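PDB 6INX: N-acetylglucosaminidase from Paenibacillus barengoltzii, which probably hydrolyses beta-linked N-acetylglucosaminides as a glycoside hydrolase of family 18. Local coordinates for residues Phe34-Glu39 with Thr44-Asn49; Leu67-Gly70 with Gly76-Glu79; Leu108-Pro113 with Pro124-Asn129; Ile156-Gly159 with Tyr163-Asp166. All blocks are in the same frame, centred on the assembly; numbering follows the deposited sequence.

Contact 1. Residues Phe34-Glu39 with Thr44-Asn49; sequences FGHVRE and TGHLQN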
loop_
_atom_site.group_PDB
_atom_site.type_symbol
_atom_site.label_atom_id
_atom_site.label_comp_id
_atom_site.label_asym_id
_atom_site.label_seq_id
_atom_site.Cartn_x
_atom_site.Cartn_y
_atom_site.Cartn_z
ATOM N N PHE A 34 2.102 -26.724 10.632
ATOM C CA PHE A 34 1.715 -26.651 9.210
ATOM C C PHE A 34 2.256 -27.905 8.530
ATOM O O PHE A 34 3.377 -28.329 8.823
ATOM C CB PHE A 34 2.459 -25.520 8.495
ATOM C CG PHE A 34 1.896 -24.147 8.713
ATOM C CD1 PHE A 34 0.638 -23.813 8.238
ATOM C CD2 PHE A 34 2.655 -23.166 9.342
ATOM C CE1 PHE A 34 0.132 -22.531 8.422
ATOM C CE2 PHE A 34 2.150 -21.882 9.521
ATOM C CZ PHE A 34 0.893 -21.569 9.057
ATOM N N GLY A 35 1.513 -28.467 7.584
ATOM C CA GLY A 35 2.133 -29.328 6.598
ATOM C C GLY A 35 2.947 -28.522 5.604
ATOM O O GLY A 35 2.786 -27.308 5.469
ATOM N N HIS A 36 3.871 -29.199 4.922
ATOM C CA HIS A 36 4.721 -28.568 3.920
ATOM C C HIS A 36 4.555 -29.274 2.579
ATOM O O HIS A 36 3.963 -30.348 2.498
ATOM C CB HIS A 36 6.191 -28.593 4.356
ATOM C CG HIS A 36 6.433 -27.941 5.680
ATOM N ND1 HIS A 36 7.426 -28.358 6.540
ATOM C CD2 HIS A 36 5.812 -26.908 6.294
ATOM C CE1 HIS A 36 7.408 -27.606 7.626
ATOM N NE2 HIS A 36 6.437 -26.720 7.504
ATOM N N VAL A 37 5.081 -28.654 1.522
ATOM C CA VAL A 37 5.017 -29.198 0.165
ATOM C C VAL A 37 6.426 -29.587 -0.260
ATOM O O VAL A 37 7.341 -28.754 -0.241
ATOM C CB VAL A 37 4.407 -28.198 -0.832
ATOM C CG1 VAL A 37 4.506 -28.746 -2.266
ATOM C CG2 VAL A 37 2.952 -27.905 -0.472
ATOM N N ARG A 38 6.601 -30.851 -0.634
ATOM C CA ARG A 38 7.843 -31.334 -1.220
ATOM C C ARG A 38 7.474 -32.312 -2.320
ATOM O O ARG A 38 6.572 -33.136 -2.138
ATOM C CB ARG A 38 8.717 -32.058 -0.183
ATOM C CG ARG A 38 9.219 -31.182 0.946
ATOM C CD ARG A 38 10.331 -31.873 1.731
ATOM N NE ARG A 38 9.826 -32.905 2.635
ATOM C CZ ARG A 38 9.214 -32.661 3.792
ATOM N NH1 ARG A 38 9.013 -31.411 4.198
ATOM N NH2 ARG A 38 8.798 -33.670 4.546
ATOM N N GLU A 39 8.168 -32.215 -3.456
ATOM C CA GLU A 39 7.910 -33.100 -4.595
ATOM C C GLU A 39 6.441 -33.055 -5.006
ATOM O O GLU A 39 5.830 -34.073 -5.343
ATOM C CB GLU A 39 8.381 -34.532 -4.321
ATOM C CG GLU A 39 9.850 -34.635 -3.934
ATOM C CD GLU A 39 10.264 -36.055 -3.600
ATOM O OE1 GLU A 39 10.351 -36.885 -4.529
ATOM O OE2 GLU A 39 10.494 -36.345 -2.408
ATOM N N THR A 44 3.519 -34.620 5.863
ATOM C CA THR A 44 3.146 -34.589 7.275
ATOM C C THR A 44 4.164 -35.253 8.194
ATOM O O THR A 44 3.948 -35.267 9.409
ATOM C CB THR A 44 1.772 -35.248 7.499
ATOM O OG1 THR A 44 1.820 -36.611 7.065
ATOM C CG2 THR A 44 0.684 -34.501 6.732
ATOM N N GLY A 45 5.264 -35.790 7.656
ATOM C CA GLY A 45 6.181 -36.595 8.450
ATOM C C GLY A 45 6.903 -35.839 9.546
ATOM O O GLY A 45 7.380 -36.458 10.503
ATOM N N HIS A 46 7.004 -34.518 9.430
ATOM C CA HIS A 46 7.648 -33.719 10.463
ATOM C C HIS A 46 6.716 -33.393 11.624
ATOM O O HIS A 46 7.189 -32.937 12.672
ATOM C CB HIS A 46 8.146 -32.410 9.849
ATOM C CG HIS A 46 7.055 -31.608 9.205
ATOM N ND1 HIS A 46 6.413 -32.016 8.052
ATOM C CD2 HIS A 46 6.472 -30.441 9.567
ATOM C CE1 HIS A 46 5.485 -31.132 7.732
ATOM N NE2 HIS A 46 5.504 -30.163 8.631
ATOM N N LEU A 47 5.411 -33.600 11.467
ATOM C CA LEU A 47 4.460 -33.270 12.521
ATOM C C LEU A 47 4.406 -34.395 13.545
ATOM O O LEU A 47 4.445 -35.576 13.193
ATOM C CB LEU A 47 3.076 -33.055 11.911
ATOM C CG LEU A 47 3.040 -31.966 10.837
ATOM C CD1 LEU A 47 1.715 -31.972 10.095
ATOM C CD2 LEU A 47 3.310 -30.593 11.455
ATOM N N GLN A 48 4.301 -34.028 14.821
ATOM C CA GLN A 48 4.561 -34.982 15.893
ATOM C C GLN A 48 3.331 -35.457 16.656
ATOM O O GLN A 48 3.360 -36.558 17.209
ATOM C CB GLN A 48 5.581 -34.405 16.884
ATOM C CG GLN A 48 7.015 -34.457 16.371
ATOM C CD GLN A 48 7.302 -35.718 15.574
ATOM O OE1 GLN A 48 7.498 -35.671 14.358
ATOM N NE2 GLN A 48 7.323 -36.858 16.257
ATOM N N ASN A 49 2.250 -34.679 16.697
ATOM C CA ASN A 49 1.149 -34.959 17.611
ATOM C C ASN A 49 -0.145 -35.347 16.901
ATOM O O ASN A 49 -1.225 -35.246 17.494
ATOM C CB ASN A 49 0.921 -33.772 18.550
ATOM C CG ASN A 49 2.065 -33.574 19.515
ATOM O OD1 ASN A 49 2.474 -34.506 20.207
ATOM N ND2 ASN A 49 2.588 -32.358 19.575
#
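In the family 18 TIM barrel, the end of strand 29-38 is met by the type I beta turn T44-L47, and H46 of that turn packs on H36 of the strand. The two imidazoles form an offset stack, centroids 4.1 Å apart and planes inclined by only 11°, with H46 NE2 reaching over the rim of the H36 ring, 3.3 Å from H36 CE1. H46 CG lies between its own backbone N and carbonyl carbon (chi1 58°), which folds the ring back over the strand. Its NE2 thereby donates a hydrogen bond to F34 O (2.8 Å, 159°) in the carbonyl plane, so the imidazole is fixed by a bond at its edge and by the stack on a face. L47 CG lies over the rim of the opposite face of H46, while L47 CD2 also rests 3.5 Å from F34 O. H46 ND1, buried here, has no hydrogen-bonding partner; R38 NH2, 4.6 Å from H46 ND1, would probably disfavour a second proton on the ring. Just after the turn, Q48 N and N49 N bond to D13. F34, whose carbonyl accepts the H46 bond, follows a non-proline cis peptide, a feature familiar from the barrel strands of family 18 hydrolases.

Contact 2. Residues Leu67-Gly70 with Gly76-Glu79; sequences LSVG and GFSE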
loop_
_atom_site.group_PDB
_atom_site.type_symbol
_atom_site.label_atom_id
_atom_site.label_comp_id
_atom_site.label_asym_id
_atom_site.label_seq_id
_atom_site.Cartn_x
_atom_site.Cartn_y
_atom_site.Cartn_z
ATOM N N LEU A 67 -5.887 -29.720 8.381
ATOM C CA LEU A 67 -4.440 -29.589 8.277
ATOM C C LEU A 67 -4.144 -28.362 7.429
ATOM O O LEU A 67 -4.534 -28.314 6.256
ATOM C CB LEU A 67 -3.839 -30.823 7.609
ATOM C CG LEU A 67 -2.336 -30.719 7.309
ATOM C CD1 LEU A 67 -1.490 -30.690 8.587
ATOM C CD2 LEU A 67 -1.904 -31.877 6.403
ATOM N N SER A 68 -3.480 -27.369 8.013
ATOM C CA SER A 68 -3.074 -26.208 7.239
ATOM C C SER A 68 -1.749 -26.514 6.563
ATOM O O SER A 68 -0.828 -27.032 7.197
ATOM C CB SER A 68 -2.937 -24.978 8.128
ATOM O OG SER A 68 -2.674 -23.824 7.344
ATOM N N VAL A 69 -1.651 -26.202 5.277
ATOM C CA VAL A 69 -0.488 -26.551 4.466
ATOM C C VAL A 69 0.116 -25.257 3.960
ATOM O O VAL A 69 -0.548 -24.507 3.239
ATOM C CB VAL A 69 -0.889 -27.453 3.291
ATOM C CG1 VAL A 69 0.324 -27.744 2.405
ATOM C CG2 VAL A 69 -1.491 -28.762 3.804
ATOM N N GLY A 70 1.372 -25.005 4.319
ATOM C CA GLY A 70 2.056 -23.824 3.830
ATOM C C GLY A 70 2.509 -22.919 4.949
ATOM O O GLY A 70 3.253 -23.349 5.835
ATOM N N GLY A 76 7.082 -24.446 -2.807
ATOM C CA GLY A 76 6.608 -25.619 -3.519
ATOM C C GLY A 76 5.259 -25.467 -4.190
ATOM O O GLY A 76 4.898 -26.324 -5.000
ATOM N N PHE A 77 4.517 -24.397 -3.894
ATOM C CA PHE A 77 3.147 -24.270 -4.383
ATOM C C PHE A 77 3.095 -23.874 -5.849
ATOM O O PHE A 77 2.350 -24.472 -6.628
ATOM C CB PHE A 77 2.401 -23.225 -3.558
ATOM C CG PHE A 77 2.021 -23.682 -2.189
ATOM C CD1 PHE A 77 0.914 -24.489 -1.995
ATOM C CD2 PHE A 77 2.756 -23.278 -1.085
ATOM C CE1 PHE A 77 0.550 -24.894 -0.714
ATOM C CE2 PHE A 77 2.406 -23.685 0.191
ATOM C CZ PHE A 77 1.300 -24.490 0.376
ATOM N N SER A 78 3.817 -22.818 -6.241
ATOM C CA SER A 78 3.808 -22.428 -7.647
ATOM C C SER A 78 4.297 -23.577 -8.523
ATOM O O SER A 78 3.748 -23.831 -9.600
ATOM C CB SER A 78 4.664 -21.174 -7.857
ATOM O OG SER A 78 4.719 -20.782 -9.218
ATOM N N GLU A 79 5.327 -24.284 -8.063
ATOM C CA GLU A 79 5.846 -25.443 -8.790
ATOM C C GLU A 79 4.781 -26.527 -8.944
ATOM O O GLU A 79 4.526 -27.017 -10.055
ATOM C CB GLU A 79 7.066 -25.994 -8.042
ATOM C CG GLU A 79 8.247 -25.010 -7.905
ATOM C CD GLU A 79 8.239 -24.221 -6.601
ATOM O OE1 GLU A 79 7.152 -23.848 -6.105
ATOM O OE2 GLU A 79 9.349 -23.977 -6.064
#
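Directly after G76, the N-cap of the short helix 77-81, F77 points its ring edge at V69 and G70 of strand 64-70. With CG anti to the carbonyl carbon (chi1 -74°), the phenyl extends from the helix start so that its far end does the touching. F77 CZ stands 3.4 Å from V69 O and 3.6 Å from G70 CA, both near the ring plane, and it also meets the V69 side chain, 4.0 Å from CG1. No hydrogen bond crosses the contact. A beta carbon on G70 would lie 2.9 Å from F77 CZ, so the ring fills the place where a larger residue would project. An alanine in place of F77 would probably open a gap above G70 and leave V69 CG1 without its aromatic neighbour. Further along the helix, E79 lies at the surface, its side chain against A121. The strand segment carries the start of the SXGG signature of family 18. The F77 ring stacks on W110 and touches L108 and V37, so that helix 77-81 packs across the ends of strands 29-38, 64-70 and 105-109.

Contact 3. Residues Leu108-Pro113 with Pro124-Asn129; sequences LDWEYP and PDDKAN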
loop_
_atom_site.group_PDB
_atom_site.type_symbol
_atom_site.label_atom_id
_atom_site.label_comp_id
_atom_site.label_asym_id
_atom_site.label_seq_id
_atom_site.Cartn_x
_atom_site.Cartn_y
_atom_site.Cartn_z
ATOM N N LEU A 108 -5.447 -24.653 2.705
ATOM C CA LEU A 108 -4.265 -24.308 1.924
ATOM C C LEU A 108 -3.833 -22.880 2.226
ATOM O O LEU A 108 -4.623 -21.942 2.074
ATOM C CB LEU A 108 -4.547 -24.442 0.431
ATOM C CG LEU A 108 -3.304 -24.797 -0.378
ATOM C CD1 LEU A 108 -2.942 -26.259 -0.162
ATOM C CD2 LEU A 108 -3.536 -24.512 -1.854
ATOM N N ASP A 109 -2.565 -22.718 2.628
ATOM C CA ASP A 109 -2.029 -21.419 3.024
ATOM C C ASP A 109 -0.821 -21.064 2.157
ATOM O O ASP A 109 0.295 -20.912 2.660
ATOM C CB ASP A 109 -1.642 -21.479 4.508
ATOM C CG ASP A 109 -1.294 -20.136 5.083
ATOM O OD1 ASP A 109 -1.581 -19.113 4.430
ATOM O OD2 ASP A 109 -0.742 -20.103 6.205
ATOM N N TRP A 110 -1.033 -20.954 0.851
ATOM C CA TRP A 110 -0.013 -20.504 -0.092
ATOM C C TRP A 110 0.050 -18.980 -0.037
ATOM O O TRP A 110 -0.943 -18.298 -0.299
ATOM C CB TRP A 110 -0.431 -20.988 -1.484
ATOM C CG TRP A 110 0.401 -20.545 -2.672
ATOM C CD1 TRP A 110 1.532 -19.774 -2.672
ATOM C CD2 TRP A 110 0.146 -20.873 -4.039
ATOM N NE1 TRP A 110 1.989 -19.597 -3.961
ATOM C CE2 TRP A 110 1.154 -20.264 -4.820
ATOM C CE3 TRP A 110 -0.834 -21.634 -4.681
ATOM C CZ2 TRP A 110 1.204 -20.390 -6.201
ATOM C CZ3 TRP A 110 -0.771 -21.773 -6.052
ATOM C CH2 TRP A 110 0.229 -21.135 -6.803
ATOM N N GLU A 111 1.211 -18.440 0.323
ATOM C CA GLU A 111 1.341 -17.001 0.540
ATOM C C GLU A 111 2.390 -16.446 -0.416
ATOM O O GLU A 111 3.562 -16.359 -0.050
ATOM C CB GLU A 111 1.704 -16.742 2.017
ATOM C CG GLU A 111 0.638 -17.293 2.972
ATOM C CD GLU A 111 0.890 -16.964 4.441
ATOM O OE1 GLU A 111 1.729 -16.101 4.741
ATOM O OE2 GLU A 111 0.225 -17.580 5.305
ATOM N N TYR A 112 2.000 -16.083 -1.640
ATOM C CA TYR A 112 0.626 -16.098 -2.155
ATOM C C TYR A 112 0.744 -16.349 -3.661
ATOM O O TYR A 112 1.791 -16.065 -4.240
ATOM C CB TYR A 112 -0.045 -14.724 -1.980
ATOM C CG TYR A 112 0.143 -14.060 -0.629
ATOM C CD1 TYR A 112 -0.736 -14.307 0.424
ATOM C CD2 TYR A 112 1.195 -13.171 -0.416
ATOM C CE1 TYR A 112 -0.555 -13.687 1.670
ATOM C CE2 TYR A 112 1.375 -12.560 0.799
ATOM C CZ TYR A 112 0.504 -12.811 1.832
ATOM O OH TYR A 112 0.725 -12.182 3.044
ATOM N N PRO A 113 -0.320 -16.817 -4.317
ATOM C CA PRO A 113 -0.258 -17.001 -5.775
ATOM C C PRO A 113 0.164 -15.713 -6.471
ATOM O O PRO A 113 -0.406 -14.649 -6.219
ATOM C CB PRO A 113 -1.698 -17.379 -6.144
ATOM C CG PRO A 113 -2.261 -18.005 -4.900
ATOM C CD PRO A 113 -1.620 -17.241 -3.755
ATOM N N PRO A 124 3.275 -15.359 -12.941
ATOM C CA PRO A 124 1.952 -14.854 -13.332
ATOM C C PRO A 124 0.966 -15.961 -13.634
ATOM O O PRO A 124 -0.242 -15.748 -13.508
ATOM C CB PRO A 124 2.236 -14.017 -14.589
ATOM C CG PRO A 124 3.701 -13.880 -14.672
ATOM C CD PRO A 124 4.346 -14.932 -13.858
ATOM N N ASP A 125 1.450 -17.138 -14.050
ATOM C CA ASP A 125 0.566 -18.269 -14.304
ATOM C C ASP A 125 -0.134 -18.757 -13.043
ATOM O O ASP A 125 -1.119 -19.497 -13.151
ATOM C CB ASP A 125 1.348 -19.432 -14.930
ATOM C CG ASP A 125 1.924 -19.093 -16.289
ATOM O OD1 ASP A 125 1.402 -18.172 -16.947
ATOM O OD2 ASP A 125 2.900 -19.758 -16.698
ATOM N N ASP A 126 0.342 -18.359 -11.854
ATOM C CA ASP A 126 -0.274 -18.814 -10.607
ATOM C C ASP A 126 -1.733 -18.382 -10.505
ATOM O O ASP A 126 -2.523 -19.028 -9.809
ATOM C CB ASP A 126 0.460 -18.239 -9.392
ATOM C CG ASP A 126 1.875 -18.734 -9.236
ATOM O OD1 ASP A 126 2.275 -19.751 -9.858
ATOM O OD2 ASP A 126 2.589 -18.091 -8.443
ATOM N N LYS A 127 -2.096 -17.269 -11.141
ATOM C CA LYS A 127 -3.470 -16.782 -11.021
ATOM C C LYS A 127 -4.465 -17.807 -11.556
ATOM O O LYS A 127 -5.441 -18.154 -10.881
ATOM C CB LYS A 127 -3.595 -15.436 -11.735
ATOM C CG LYS A 127 -4.982 -14.828 -11.666
ATOM C CD LYS A 127 -4.946 -13.381 -12.108
ATOM C CE LYS A 127 -6.349 -12.798 -12.177
ATOM N NZ LYS A 127 -6.269 -11.335 -12.463
ATOM N N ALA A 128 -4.220 -18.326 -12.758
ATOM C CA ALA A 128 -5.083 -19.382 -13.274
ATOM C C ALA A 128 -4.799 -20.718 -12.596
ATOM O O ALA A 128 -5.728 -21.484 -12.316
ATOM C CB ALA A 128 -4.905 -19.496 -14.792
ATOM N N ASN A 129 -3.526 -20.993 -12.280
ATOM C CA ASN A 129 -3.160 -22.318 -11.778
ATOM C C ASN A 129 -3.685 -22.565 -10.365
ATOM O O ASN A 129 -3.946 -23.716 -10.000
ATOM C CB ASN A 129 -1.637 -22.504 -11.824
ATOM C CG ASN A 129 -1.113 -22.621 -13.232
ATOM O OD1 ASN A 129 -1.877 -22.834 -14.167
ATOM N ND2 ASN A 129 0.183 -22.466 -13.396
#
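D126 OD2 is gripped by two backbone amides, those of C114 and S123, while it lies 3.5 Å from W110 CZ2 across the contact. The other oxygen, D126 OD1, takes a hydrogen bond from S78 OG, so three donors hold the carboxylate and fix its rotation. The two amides belong to the two ends of the loop between the segments, which the single oxygen thereby pulls together; their N-H groups would probably favour the charged form of this buried acid. The carboxylate comes to the indole at its edge, its plane turned 68° from the ring, and the aspartate's methylene adds a contact, D126 CB lying 3.9 Å from W110 CH2. P113 packs against both D126 and the indole. Its CB is 4.0 Å from D126 CB, and its CG stands 3.8 Å above the plane of the W110 ring, over the centre. W110 reaches this place because CG is anti to the backbone N (chi1 175°), which throws the indole outward from the strand end toward the helix. The segment 108-113 carries the close of the DXXDXDXE signature of family 18, and a cis peptide precedes Y112. F130 meets the indole nearly at right angles. Strand 105-109 is paired with strands 64-70 and 153-159, and L108 packs beneath on F130, L133 and L134 of helix 126-148.

Contact 4. Residues Ile156-Gly159 with Tyr163-Asp166; sequences IAAG and YYID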
loop_
_atom_site.group_PDB
_atom_site.type_symbol
_atom_site.label_atom_id
_atom_site.label_comp_id
_atom_site.label_asym_id
_atom_site.label_seq_id
_atom_site.Cartn_x
_atom_site.Cartn_y
_atom_site.Cartn_z
ATOM N N ILE A 156 -9.022 -22.010 2.389
ATOM C CA ILE A 156 -7.757 -21.325 2.171
ATOM C C ILE A 156 -7.621 -20.224 3.206
ATOM O O ILE A 156 -8.599 -19.753 3.785
ATOM C CB ILE A 156 -7.595 -20.717 0.757
ATOM C CG1 ILE A 156 -8.605 -19.576 0.537
ATOM C CG2 ILE A 156 -7.663 -21.805 -0.317
ATOM C CD1 ILE A 156 -8.393 -18.808 -0.766
ATOM N N ALA A 157 -6.377 -19.826 3.439
ATOM C CA ALA A 157 -6.084 -18.555 4.081
ATOM C C ALA A 157 -5.600 -17.605 2.999
ATOM O O ALA A 157 -4.677 -17.938 2.239
ATOM C CB ALA A 157 -4.989 -18.721 5.133
ATOM N N ALA A 158 -6.216 -16.431 2.929
ATOM C CA ALA A 158 -5.973 -15.480 1.859
ATOM C C ALA A 158 -5.370 -14.194 2.402
ATOM O O ALA A 158 -5.706 -13.758 3.506
ATOM C CB ALA A 158 -7.285 -15.150 1.142
ATOM N N GLY A 159 -4.485 -13.591 1.611
ATOM C CA GLY A 159 -4.007 -12.259 1.920
ATOM C C GLY A 159 -5.120 -11.232 1.856
ATOM O O GLY A 159 -6.082 -11.375 1.104
ATOM N N TYR A 163 -3.437 -6.750 -3.589
ATOM C CA TYR A 163 -2.526 -7.654 -4.287
ATOM C C TYR A 163 -3.112 -9.054 -4.400
ATOM O O TYR A 163 -2.913 -9.739 -5.414
ATOM C CB TYR A 163 -1.157 -7.702 -3.588
ATOM C CG TYR A 163 -1.188 -8.311 -2.199
ATOM C CD1 TYR A 163 -1.336 -7.514 -1.070
ATOM C CD2 TYR A 163 -1.086 -9.688 -2.011
ATOM C CE1 TYR A 163 -1.379 -8.072 0.201
ATOM C CE2 TYR A 163 -1.140 -10.250 -0.733
ATOM C CZ TYR A 163 -1.287 -9.429 0.359
ATOM O OH TYR A 163 -1.339 -9.969 1.623
ATOM N N TYR A 164 -3.810 -9.516 -3.359
ATOM C CA TYR A 164 -4.253 -10.908 -3.362
ATOM C C TYR A 164 -5.374 -11.115 -4.370
ATOM O O TYR A 164 -5.392 -12.125 -5.093
ATOM C CB TYR A 164 -4.690 -11.345 -1.961
ATOM C CG TYR A 164 -4.893 -12.845 -1.886
ATOM C CD1 TYR A 164 -6.137 -13.406 -2.180
ATOM C CD2 TYR A 164 -3.837 -13.695 -1.563
ATOM C CE1 TYR A 164 -6.336 -14.777 -2.129
ATOM C CE2 TYR A 164 -4.017 -15.074 -1.508
ATOM C CZ TYR A 164 -5.268 -15.604 -1.797
ATOM O OH TYR A 164 -5.464 -16.968 -1.752
ATOM N N ILE A 165 -6.302 -10.158 -4.439
ATOM C CA ILE A 165 -7.344 -10.171 -5.457
ATOM C C ILE A 165 -6.722 -10.173 -6.845
ATOM O O ILE A 165 -7.159 -10.907 -7.740
ATOM C CB ILE A 165 -8.264 -8.951 -5.256
ATOM C CG1 ILE A 165 -8.884 -8.962 -3.853
ATOM C CG2 ILE A 165 -9.333 -8.892 -6.347
ATOM C CD1 ILE A 165 -9.821 -10.127 -3.611
ATOM N N ASP A 166 -5.681 -9.355 -7.046
ATOM C CA ASP A 166 -5.059 -9.237 -8.356
ATOM C C ASP A 166 -4.318 -10.502 -8.758
ATOM O O ASP A 166 -4.114 -10.725 -9.954
ATOM C CB ASP A 166 -4.085 -8.053 -8.378
ATOM C CG ASP A 166 -4.787 -6.708 -8.235
ATOM O OD1 ASP A 166 -6.029 -6.663 -8.368
ATOM O OD2 ASP A 166 -4.093 -5.696 -8.010
HETATM O O HOH W 1 -3.636 -18.251 -0.252
#
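Y164 lays one face of its ring against the A158 methyl and the backbone N of G159, on strand 153-159. The methyl makes a CH-pi contact, A158 CB lying 3.8 Å from the centroid of the Y164 ring and 28° off the normal, displaced toward the CE1 side, while G159 N sits over the same face nearer the other rim, 3.2 Å from Y164 CD2. Setting CG anti to the backbone N (chi1 -169°) stretches the phenol back along the strand, and its hydroxyl arrives beside I156, with Y164 OH 3.6 Å from I156 CD1. There Y164 OH donates to a water 2.7 Å away, which donates in turn to A157 O. Y163 approaches obliquely, Y163 OH lying 3.5 Å from G159 CA. A beta carbon on G159 would meet that hydroxyl and press on the Y164 ring, so the glycine lets both tyrosines close in. A phenylalanine in place of Y164 would probably leave the water on A157 O without its hydroxyl donor. F130 and F220 pack around Y164, Y163 meets the rings of Y112 and Y115, and D166 forms a salt bridge to R210 of the second subunit. The contact is thus mainly apolar, yet one water bridges the phenol hydroxyl to the carbonyl A157 O in the barrel wall, while the buried G159 O has no hydrogen-bonding partner.

How the contacts relate
Contact 1 lies at the surface, whereas contacts 2, 3 and 4 are buried. All four rest on strands of one TIM barrel sheet, following its strand order 29-38, 64-70, 105-109, 153-159, with neighbouring contacts joined by backbone bonds such as G35 N to S68 O (2.8 Å). Contacts 2 and 3 share more than the sheet: a serine-aspartate bond joins their helices, and an aromatic pair joins helix 77-81 to the chain after strand 105-109. Chemistry changes with depth. A hydrogen bond and imidazole stacking serve the outer turn, one phenyl edge against strand backbone and a valine makes contact 2, a carboxylate bound by outside donors organises contact 3, and a water completes contact 4.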